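Local coordinates for protein putative hydrolase YdeN (Bacillus subtilis, PDB 1UXO) that is probably a hydrolase of the alpha/beta-hydrolase fold, perhaps acting on esters, its natural substrate being unknown, at residues Lys5-His11 with Gln35-Met41; His64-Val70 with Ala90-Ile96; Phe82-Leu86 with Ser118-Lys123. The protein carries 2 engineered substitutions. Residue numbers count along the deposited sequence, not the author numbering.

Contact 1: Lys5-His11 with Gln35-Met41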
loop_
_atom_site.group_PDB
_atom_site.type_symbol
_atom_site.label_atom_id
_atom_site.label_comp_id
_atom_site.label_asym_id
_atom_site.label_seq_id
_atom_site.Cartn_x
_atom_site.Cartn_y
_atom_site.Cartn_z
ATOM N N LYS A 5 14.027 10.587 5.970
ATOM C CA LYS A 5 12.864 9.940 5.369
ATOM C C LYS A 5 13.216 8.812 4.407
ATOM O O LYS A 5 14.188 8.860 3.666
ATOM C CB LYS A 5 11.973 10.959 4.652
ATOM C CG LYS A 5 11.399 12.023 5.550
ATOM C CD LYS A 5 10.316 12.879 4.878
ATOM C CE LYS A 5 10.892 13.981 4.056
ATOM N NZ LYS A 5 11.630 14.982 4.903
ATOM N N GLN A 6 12.351 7.814 4.396
ATOM C CA GLN A 6 12.464 6.694 3.521
ATOM C C GLN A 6 11.059 6.296 3.129
ATOM O O GLN A 6 10.187 6.159 3.979
ATOM C CB GLN A 6 13.144 5.511 4.249
ATOM C CG GLN A 6 13.086 4.197 3.472
ATOM C CD GLN A 6 13.999 4.198 2.270
ATOM O OE1 GLN A 6 15.127 4.629 2.388
ATOM N NE2 GLN A 6 13.507 3.759 1.114
ATOM N N VAL A 7 10.831 6.083 1.841
ATOM C CA VAL A 7 9.508 5.674 1.391
ATOM C C VAL A 7 9.721 4.344 0.710
ATOM O O VAL A 7 10.632 4.229 -0.132
ATOM C CB VAL A 7 8.964 6.645 0.364
ATOM C CG1 VAL A 7 7.658 6.133 -0.193
ATOM C CG2 VAL A 7 8.841 8.014 0.986
ATOM N N TYR A 8 8.937 3.348 1.067
ATOM C CA TYR A 8 8.948 2.062 0.363
ATOM C C TYR A 8 7.669 1.933 -0.450
ATOM O O TYR A 8 6.585 2.298 0.032
ATOM C CB TYR A 8 9.086 0.886 1.323
ATOM C CG TYR A 8 10.457 0.708 1.926
ATOM C CD1 TYR A 8 11.567 0.409 1.140
ATOM C CD2 TYR A 8 10.666 0.896 3.279
ATOM C CE1 TYR A 8 12.836 0.207 1.739
ATOM C CE2 TYR A 8 11.880 0.708 3.851
ATOM C CZ TYR A 8 12.972 0.417 3.077
ATOM O OH TYR A 8 14.199 0.243 3.684
ATOM N N ILE A 9 7.780 1.404 -1.657
ATOM C CA ILE A 9 6.632 1.253 -2.549
ATOM C C ILE A 9 6.462 -0.228 -2.858
ATOM O O ILE A 9 7.424 -0.892 -3.307
ATOM C CB ILE A 9 6.835 2.075 -3.814
ATOM C CG1 ILE A 9 6.990 3.543 -3.499
ATOM C CG2 ILE A 9 5.665 1.856 -4.870
ATOM C CD1 ILE A 9 7.691 4.308 -4.651
ATOM N N ILE A 10 5.257 -0.746 -2.623
ATOM C CA ILE A 10 4.992 -2.195 -2.734
ATOM C C ILE A 10 3.821 -2.464 -3.690
ATOM O O ILE A 10 2.690 -1.985 -3.501
ATOM C CB ILE A 10 4.687 -2.823 -1.331
ATOM C CG1 ILE A 10 5.760 -2.498 -0.318
ATOM C CG2 ILE A 10 4.483 -4.359 -1.476
ATOM C CD1 ILE A 10 5.573 -1.272 0.499
ATOM N N HIS A 11 4.091 -3.290 -4.691
ATOM C CA HIS A 11 3.159 -3.590 -5.769
ATOM C C HIS A 11 2.203 -4.724 -5.421
ATOM O O HIS A 11 2.247 -5.277 -4.348
ATOM C CB HIS A 11 3.947 -3.958 -7.046
ATOM C CG HIS A 11 4.701 -5.249 -6.919
ATOM N ND1 HIS A 11 4.079 -6.478 -6.886
ATOM C CD2 HIS A 11 6.033 -5.492 -6.790
ATOM C CE1 HIS A 11 5.000 -7.431 -6.743
ATOM N NE2 HIS A 11 6.196 -6.859 -6.705
ATOM N N GLN A 35 14.248 9.866 -0.577
ATOM C CA GLN A 35 14.668 8.546 -0.955
ATOM C C GLN A 35 13.436 7.626 -0.951
ATOM O O GLN A 35 12.742 7.528 0.038
ATOM C CB GLN A 35 15.747 8.033 0.047
ATOM C CG GLN A 35 16.308 6.636 -0.279
ATOM C CD GLN A 35 16.874 6.567 -1.657
ATOM O OE1 GLN A 35 17.530 7.522 -2.113
ATOM N NE2 GLN A 35 16.589 5.492 -2.359
ATOM N N ALA A 36 13.197 6.989 -2.083
ATOM C CA ALA A 36 12.118 6.007 -2.286
ATOM C C ALA A 36 12.705 4.788 -2.964
ATOM O O ALA A 36 13.567 4.898 -3.837
ATOM C CB ALA A 36 11.047 6.582 -3.131
ATOM N N ASP A 37 12.282 3.631 -2.489
ATOM C CA ASP A 37 12.687 2.326 -3.020
ATOM C C ASP A 37 11.448 1.486 -3.303
ATOM O O ASP A 37 10.601 1.325 -2.447
ATOM C CB ASP A 37 13.635 1.641 -2.052
ATOM C CG ASP A 37 14.950 2.435 -1.922
ATOM O OD1 ASP A 37 15.826 2.284 -2.815
ATOM O OD2 ASP A 37 15.140 3.316 -1.044
ATOM N N ILE A 38 11.321 1.030 -4.548
ATOM C CA ILE A 38 10.272 0.151 -4.948
ATOM C C ILE A 38 10.684 -1.294 -4.656
ATOM O O ILE A 38 11.693 -1.768 -5.183
ATOM C CB ILE A 38 9.939 0.310 -6.444
ATOM C CG1 ILE A 38 9.745 1.800 -6.864
ATOM C CG2 ILE A 38 8.705 -0.538 -6.732
ATOM C CD1 ILE A 38 9.957 2.066 -8.302
ATOM N N LEU A 39 9.886 -1.991 -3.870
ATOM C CA LEU A 39 10.225 -3.339 -3.451
ATOM C C LEU A 39 9.533 -4.340 -4.338
ATOM O O LEU A 39 8.281 -4.310 -4.449
ATOM C CB LEU A 39 9.751 -3.571 -2.025
ATOM C CG LEU A 39 10.389 -2.682 -0.990
ATOM C CD1 LEU A 39 9.966 -3.140 0.405
ATOM C CD2 LEU A 39 11.886 -2.669 -1.105
ATOM N N ASN A 40 10.258 -5.328 -4.808
ATOM C CA ASN A 40 9.663 -6.425 -5.529
ATOM C C ASN A 40 9.333 -7.554 -4.579
ATOM O O ASN A 40 10.110 -7.859 -3.655
ATOM C CB ASN A 40 10.600 -6.927 -6.608
ATOM C CG ASN A 40 10.710 -5.983 -7.756
ATOM O OD1 ASN A 40 9.707 -5.756 -8.448
ATOM N ND2 ASN A 40 11.906 -5.414 -7.985
HETATM N N MSE A 41 8.182 -8.181 -4.809
HETATM C CA MSE A 41 7.776 -9.358 -4.052
HETATM C C MSE A 41 8.036 -10.645 -4.849
HETATM O O MSE A 41 8.004 -10.634 -6.084
HETATM C CB MSE A 41 6.300 -9.254 -3.691
HETATM C CG MSE A 41 5.979 -8.044 -2.847
HETATM SE SE MSE A 41 6.592 -8.191 -0.962
HETATM C CE MSE A 41 8.061 -6.773 -1.011
HETATM O O HOH W 1 15.165 10.939 2.129
HETATM O O HOH W 2 17.224 3.759 0.804
#

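Contact 2: His64-Val70 with Ala90-Ile96. Engineered in segment 90-96: Ala90 (natural residue Lys), Ala91 (natural residue Gln).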
loop_
_atom_site.group_PDB
_atom_site.type_symbol
_atom_site.label_atom_id
_atom_site.label_comp_id
_atom_site.label_asym_id
_atom_site.label_seq_id
_atom_site.Cartn_x
_atom_site.Cartn_y
_atom_site.Cartn_z
ATOM N N HIS A 64 11.248 3.110 10.761
ATOM C CA HIS A 64 11.302 4.020 11.860
ATOM C C HIS A 64 10.172 5.046 11.691
ATOM O O HIS A 64 9.356 4.929 10.773
ATOM C CB HIS A 64 12.732 4.632 11.919
ATOM C CG HIS A 64 13.208 5.212 10.616
ATOM N ND1 HIS A 64 14.039 4.515 9.758
ATOM C CD2 HIS A 64 12.978 6.416 10.021
ATOM C CE1 HIS A 64 14.296 5.268 8.693
ATOM N NE2 HIS A 64 13.668 6.423 8.828
ATOM N N GLU A 65 10.185 6.091 12.534
ATOM C CA GLU A 65 9.165 7.132 12.593
ATOM C C GLU A 65 9.148 8.010 11.350
ATOM O O GLU A 65 8.203 8.732 11.122
ATOM C CB GLU A 65 9.402 8.008 13.843
ATOM C CG GLU A 65 10.863 8.386 14.050
ATOM C CD GLU A 65 11.748 7.225 14.563
ATOM O OE1 GLU A 65 11.238 6.281 15.206
ATOM O OE2 GLU A 65 12.967 7.218 14.281
ATOM N N ASN A 66 10.226 7.999 10.581
ATOM C CA ASN A 66 10.228 8.710 9.293
ATOM C C ASN A 66 10.215 7.777 8.067
ATOM O O ASN A 66 10.622 8.178 6.960
ATOM C CB ASN A 66 11.379 9.727 9.244
ATOM C CG ASN A 66 11.273 10.789 10.377
ATOM O OD1 ASN A 66 12.145 10.856 11.270
ATOM N ND2 ASN A 66 10.203 11.562 10.368
ATOM N N THR A 67 9.664 6.581 8.259
ATOM C CA THR A 67 9.427 5.627 7.159
ATOM C C THR A 67 7.986 5.649 6.757
ATOM O O THR A 67 7.086 5.650 7.626
ATOM C CB THR A 67 9.849 4.240 7.586
ATOM O OG1 THR A 67 11.204 4.288 8.060
ATOM C CG2 THR A 67 9.884 3.218 6.413
ATOM N N TYR A 68 7.755 5.557 5.437
ATOM C CA TYR A 68 6.410 5.574 4.877
ATOM C C TYR A 68 6.240 4.456 3.887
ATOM O O TYR A 68 7.146 4.173 3.087
ATOM C CB TYR A 68 6.129 6.888 4.156
ATOM C CG TYR A 68 6.218 8.084 5.063
ATOM C CD1 TYR A 68 5.077 8.679 5.598
ATOM C CD2 TYR A 68 7.444 8.608 5.407
ATOM C CE1 TYR A 68 5.184 9.761 6.475
ATOM C CE2 TYR A 68 7.550 9.682 6.289
ATOM C CZ TYR A 68 6.420 10.246 6.807
ATOM O OH TYR A 68 6.544 11.310 7.652
ATOM N N LEU A 69 5.109 3.785 3.947
ATOM C CA LEU A 69 4.834 2.669 3.063
ATOM C C LEU A 69 3.654 3.012 2.144
ATOM O O LEU A 69 2.557 3.350 2.618
ATOM C CB LEU A 69 4.499 1.398 3.881
ATOM C CG LEU A 69 5.395 1.026 5.076
ATOM C CD1 LEU A 69 4.863 -0.183 5.853
ATOM C CD2 LEU A 69 6.819 0.744 4.526
ATOM N N VAL A 70 3.874 2.887 0.851
ATOM C CA VAL A 70 2.864 3.101 -0.166
ATOM C C VAL A 70 2.674 1.755 -0.847
ATOM O O VAL A 70 3.616 1.195 -1.390
ATOM C CB VAL A 70 3.317 4.146 -1.195
ATOM C CG1 VAL A 70 2.284 4.286 -2.367
ATOM C CG2 VAL A 70 3.574 5.466 -0.488
ATOM N N ALA A 90 8.057 2.889 18.055
ATOM C CA ALA A 90 7.112 3.952 17.771
ATOM C C ALA A 90 6.494 3.725 16.365
ATOM O O ALA A 90 7.023 2.979 15.548
ATOM C CB ALA A 90 7.797 5.298 17.824
ATOM N N ALA A 91 5.408 4.431 16.120
ATOM C CA ALA A 91 4.637 4.299 14.875
ATOM C C ALA A 91 5.541 4.689 13.705
ATOM O O ALA A 91 6.387 5.575 13.821
ATOM C CB ALA A 91 3.385 5.191 14.947
ATOM N N LEU A 92 5.402 3.981 12.591
ATOM C CA LEU A 92 5.895 4.479 11.320
ATOM C C LEU A 92 5.280 5.812 10.935
ATOM O O LEU A 92 4.237 6.217 11.440
ATOM C CB LEU A 92 5.589 3.424 10.224
ATOM C CG LEU A 92 6.161 2.030 10.430
ATOM C CD1 LEU A 92 6.053 1.247 9.177
ATOM C CD2 LEU A 92 7.603 2.018 10.967
ATOM N N GLY A 93 5.954 6.532 10.040
ATOM C CA GLY A 93 5.474 7.804 9.569
ATOM C C GLY A 93 4.079 7.712 8.967
ATOM O O GLY A 93 3.234 8.543 9.241
ATOM N N GLY A 94 3.839 6.677 8.155
ATOM C CA GLY A 94 2.528 6.514 7.574
ATOM C C GLY A 94 2.447 5.465 6.520
ATOM O O GLY A 94 3.466 4.897 6.087
ATOM N N ILE A 95 1.205 5.197 6.127
ATOM C CA ILE A 95 0.870 4.237 5.070
ATOM C C ILE A 95 -0.189 4.826 4.145
ATOM O O ILE A 95 -1.100 5.595 4.561
ATOM C CB ILE A 95 0.362 2.886 5.647
ATOM C CG1 ILE A 95 -0.931 3.042 6.442
ATOM C CG2 ILE A 95 1.415 2.153 6.452
ATOM C CD1 ILE A 95 -1.456 1.696 6.990
ATOM N N ILE A 96 -0.033 4.534 2.865
ATOM C CA ILE A 96 -1.018 4.872 1.884
ATOM C C ILE A 96 -1.354 3.601 1.124
ATOM O O ILE A 96 -0.462 2.945 0.573
ATOM C CB ILE A 96 -0.506 5.934 0.941
ATOM C CG1 ILE A 96 -0.177 7.228 1.682
ATOM C CG2 ILE A 96 -1.542 6.262 -0.084
ATOM C CD1 ILE A 96 0.444 8.320 0.770
HETATM O O HOH W 3 5.018 11.330 9.918
#

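Contact 3: Phe82-Leu86 with Ser118-Lys123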
loop_
_atom_site.group_PDB
_atom_site.type_symbol
_atom_site.label_atom_id
_atom_site.label_comp_id
_atom_site.label_asym_id
_atom_site.label_seq_id
_atom_site.Cartn_x
_atom_site.Cartn_y
_atom_site.Cartn_z
ATOM N N PHE A 82 1.874 -7.582 7.879
ATOM C CA PHE A 82 3.223 -7.273 8.349
ATOM C C PHE A 82 3.200 -6.405 9.582
ATOM O O PHE A 82 3.895 -6.691 10.583
ATOM C CB PHE A 82 3.986 -6.626 7.192
ATOM C CG PHE A 82 5.396 -6.361 7.456
ATOM C CD1 PHE A 82 6.291 -7.387 7.681
ATOM C CD2 PHE A 82 5.863 -5.032 7.438
ATOM C CE1 PHE A 82 7.660 -7.082 7.920
ATOM C CE2 PHE A 82 7.231 -4.735 7.646
ATOM C CZ PHE A 82 8.108 -5.777 7.894
ATOM N N LEU A 83 2.422 -5.327 9.560
ATOM C CA LEU A 83 2.373 -4.410 10.713
ATOM C C LEU A 83 1.763 -5.080 11.912
ATOM O O LEU A 83 2.160 -4.769 13.037
ATOM C CB LEU A 83 1.546 -3.182 10.394
ATOM C CG LEU A 83 2.102 -2.313 9.264
ATOM C CD1 LEU A 83 1.053 -1.271 9.007
ATOM C CD2 LEU A 83 3.392 -1.680 9.689
ATOM N N GLU A 84 0.805 -6.001 11.716
ATOM C CA GLU A 84 0.214 -6.694 12.875
ATOM C C GLU A 84 1.247 -7.403 13.698
ATOM O O GLU A 84 1.123 -7.456 14.913
ATOM C CB GLU A 84 -0.754 -7.805 12.464
ATOM C CG GLU A 84 -2.096 -7.385 12.111
ATOM C CD GLU A 84 -3.024 -8.579 11.846
ATOM O OE1 GLU A 84 -2.598 -9.580 11.241
ATOM O OE2 GLU A 84 -4.196 -8.510 12.257
ATOM N N HIS A 85 2.254 -7.973 13.050
ATOM C CA HIS A 85 3.227 -8.785 13.757
ATOM C C HIS A 85 4.560 -8.066 14.043
ATOM O O HIS A 85 5.479 -8.666 14.556
ATOM C CB HIS A 85 3.448 -10.086 12.968
ATOM C CG HIS A 85 2.307 -11.054 13.101
ATOM N ND1 HIS A 85 2.054 -12.036 12.173
ATOM C CD2 HIS A 85 1.319 -11.158 14.041
ATOM C CE1 HIS A 85 0.979 -12.719 12.546
ATOM N NE2 HIS A 85 0.510 -12.210 13.673
ATOM N N LEU A 86 4.610 -6.762 13.773
ATOM C CA LEU A 86 5.838 -5.992 13.955
ATOM C C LEU A 86 5.907 -5.384 15.360
ATOM O O LEU A 86 4.976 -4.734 15.811
ATOM C CB LEU A 86 5.814 -4.869 12.929
ATOM C CG LEU A 86 7.122 -4.226 12.550
ATOM C CD1 LEU A 86 8.109 -5.313 12.124
ATOM C CD2 LEU A 86 6.876 -3.234 11.405
ATOM N N SER A 118 -9.724 -12.062 10.337
ATOM C CA SER A 118 -9.759 -10.664 10.785
ATOM C C SER A 118 -8.384 -10.056 11.041
ATOM O O SER A 118 -7.412 -10.722 11.306
ATOM C CB SER A 118 -10.601 -10.519 12.032
ATOM O OG SER A 118 -11.885 -10.976 11.776
ATOM N N PHE A 119 -8.326 -8.752 10.912
ATOM C CA PHE A 119 -7.134 -7.971 11.187
ATOM C C PHE A 119 -7.318 -7.284 12.578
ATOM O O PHE A 119 -8.417 -6.891 12.960
ATOM C CB PHE A 119 -6.982 -6.873 10.094
ATOM C CG PHE A 119 -6.607 -7.399 8.755
ATOM C CD1 PHE A 119 -5.282 -7.288 8.308
ATOM C CD2 PHE A 119 -7.525 -8.086 7.946
ATOM C CE1 PHE A 119 -4.870 -7.818 7.081
ATOM C CE2 PHE A 119 -7.125 -8.632 6.730
ATOM C CZ PHE A 119 -5.792 -8.478 6.269
ATOM N N ASP A 120 -6.219 -7.054 13.277
ATOM C CA ASP A 120 -6.209 -6.308 14.519
ATOM C C ASP A 120 -6.086 -4.809 14.135
ATOM O O ASP A 120 -5.019 -4.263 13.904
ATOM C CB ASP A 120 -5.041 -6.746 15.373
ATOM C CG ASP A 120 -4.944 -6.011 16.706
ATOM O OD1 ASP A 120 -5.656 -4.987 16.966
ATOM O OD2 ASP A 120 -4.093 -6.370 17.576
ATOM N N HIS A 121 -7.236 -4.165 14.064
ATOM C CA HIS A 121 -7.312 -2.745 13.601
ATOM C C HIS A 121 -6.560 -1.781 14.514
ATOM O O HIS A 121 -5.942 -0.861 14.037
ATOM C CB HIS A 121 -8.789 -2.295 13.353
ATOM C CG HIS A 121 -9.505 -3.200 12.365
ATOM N ND1 HIS A 121 -10.743 -3.763 12.598
ATOM C CD2 HIS A 121 -9.132 -3.646 11.149
ATOM C CE1 HIS A 121 -11.095 -4.524 11.577
ATOM N NE2 HIS A 121 -10.124 -4.471 10.690
ATOM N N GLN A 122 -6.634 -2.006 15.831
ATOM C CA GLN A 122 -5.996 -1.118 16.774
ATOM C C GLN A 122 -4.463 -1.136 16.609
ATOM O O GLN A 122 -3.810 -0.122 16.650
ATOM C CB GLN A 122 -6.402 -1.482 18.221
ATOM C CG GLN A 122 -5.770 -0.564 19.260
ATOM C CD GLN A 122 -6.254 -0.827 20.703
ATOM O OE1 GLN A 122 -7.208 -1.592 20.940
ATOM N NE2 GLN A 122 -5.582 -0.199 21.664
ATOM N N LYS A 123 -3.900 -2.299 16.378
ATOM C CA LYS A 123 -2.480 -2.433 16.173
ATOM C C LYS A 123 -2.071 -1.673 14.892
ATOM O O LYS A 123 -1.061 -0.981 14.874
ATOM C CB LYS A 123 -2.140 -3.921 16.040
ATOM C CG LYS A 123 -0.631 -4.177 15.695
ATOM C CD LYS A 123 0.329 -3.729 16.840
ATOM C CE LYS A 123 1.802 -4.316 16.684
ATOM N NZ LYS A 123 2.486 -3.670 15.567
#

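Contact 1: Lys5-His11 with Gln35-Met41
Strands 6-10 and 35-39 run side by side in parallel, their axes 4.6 Å apart at closest approach and inclined by 23°. Four backbone hydrogen bonds serve the N and O of Val7 and Ile9: Val7 N gives to Gln35 O (3.0 Å), Asp37 N to Val7 O (2.9 Å), Ile9 N to Asp37 O (2.9 Å) and Leu39 N to Ile9 O (2.8 Å). Gln6, Tyr8 and Ile10 turn their backbone groups to strand 67-72 instead, Tyr8 pairing with Tyr68 and Val70. Beyond the regular part a water gives to Lys5 O (2.8 Å) and accepts from Gln35 N (3.1 Å).

Asp37 OD2 accepts from Gln6 NE2 (2.7 Å) and Gln35 NE2 (2.9 Å), and a second water gives to both Asp37 OD2 and Gln6 OE1 (2.8 Å each). At the other end the imidazole of His11 continues the pairing by side chain, NE2 accepting from Met41 N (3.0 Å); Met41 is present as selenomethionine. The hydroxyl of Tyr8 finds its partner in Thr62, and the amide of Asn40 in Ser17.

Apolar side chains fill the rest. Tyr8 CD1 lies 3.8 Å from Leu39 CD2 on one face, and Ile9 CD1 lies 3.9 Å from Ile38 CG1 on the other.

In this beta-alpha-beta unit the crossover helix 22-31 packs Phe22 on Ile9 and Ile38, and Leu29 on Ala36, on the face that also carries Val7. Strand 35-39 is the sheet's outermost on this side, strand 67-72 flanks 6-10 on the other, and helix 49-57 meets Met41.

Contact 2: His64-Val70 with Ala90-Ile96
Residues 67-70 form the part of strand 67-72 that pairs in parallel with 94-96, the axes 4.7 Å apart at closest approach and their directions 14° apart. Leu69 supplies both regular hydrogen bonds, its N giving to Gly94 O and its O accepting from Ile96 N, each at 2.9 Å. Upstream, a type I turn from His64 to Thr67, closed by Thr67 N to His64 O (3.0 Å), leads into the strand, while segment 90-96 turns a corner at Gly93. There the pairing loosens: Thr67 O receives weak bonds from Gly93 N (2.8 Å) and Gly94 N (3.4 Å).

The corner leaves room for the Tyr68 ring. Gly93 CA sits over its face in a CH-pi contact, 4.0 Å from the centroid; a beta carbon at Gly93 would clash with Tyr68 CZ and Thr67 O. One water lies 2.7 Å from Tyr68 OH and gives a weak bond to Gly93 O (3.4 Å). On the opposite face Leu69 CB lies 4.1 Å from Ile95 CG2, and Leu92, before the corner, reaches Leu69 (CD1 to CD1, 3.8 Å); Val70 CG2 approaches Ile96 CB at 4.3 Å on the Tyr68 side. Engineered Ala90 lies at the margin, CB 4.4 Å from Glu65 OE1; Ala91, also engineered, points CB away and brings its O within 3.4 Å of Glu65 CA.

These strands, joined through helix 75-84 in a beta-alpha-beta unit, occupy the middle of the sheet. Strand 6-10 flanks 67-72 and strand 128-136 flanks 92-98, while helix 177-188 packs over Tyr68, Val70 and Ile96, its Phe187 ring meeting Tyr68 edge-to-face.

Contact 3: Phe82-Leu86 with Ser118-Lys123
Charged side chains reaching for backbone groups make this contact, one sent from each segment. Lys123 extends toward the C-terminal end of helix 75-84, where its ammonium group gives two hydrogen bonds, NZ to Leu83 O at 2.8 Å and NZ to Leu86 O at 2.7 Å. Within 82-86, Leu86 N still bonds to Leu83 O (3.2 Å), so that carbonyl serves both the helix end and Lys123 NZ. Carbonyl groups at a helix end present a natural site for a positive charge, and the lysine spans the point where the chain leaves the helix, His85 being the first residue to abandon helical angles. In the other direction Glu84 reaches across to the chain before helix 121-127: its OE2 accepts from Asp120 N at 2.7 Å, with a nearly straight N-H...O angle of 160°. The same carboxylate forms a salt bridge through OE1 with Arg81, one helical turn earlier, and Arg81 in turn bonds to Ser118 O and makes a cation-pi contact with Phe119.

Asp120 is the N-cap of helix 121-127, its OD1 accepting from Lys123 N (3.3 Å). The contact thus joins the end of one helix to the start of another in the alpha/beta-hydrolase fold: helix 75-84, which follows strand 67-72, and helix 121-127, which leads into strand 128-136. It lies away from the predicted catalytic residues.

Van der Waals contacts are few. Glu84 OE2 approaches Phe119 CA at 3.2 Å and Phe119 CB at 3.9 Å, and Lys123 CE passes 3.7 Å from Glu84 O.

Overall arrangement
From the N terminus, contact 1 closes the first beta-alpha-beta unit, bringing strand 35-39 back beside 6-10 after helix 22-31. The chain then passes through helix 49-57 before contact 2 opens, so the two are in series; they nevertheless join in space, because strand 67-72 lies next to 6-10, with Tyr8 N 2.8 Å from Tyr68 O. Contact 3 crosses contact 2: residues 82-86 fall inside the loop that 90-96 closes, whereas 118-123 come after it. Leu83 packs on Leu92 and Ile95, placing this helix against the strands of contact 2. Contacts 1 and 3 remain separate, their nearest atoms about 8 Å apart.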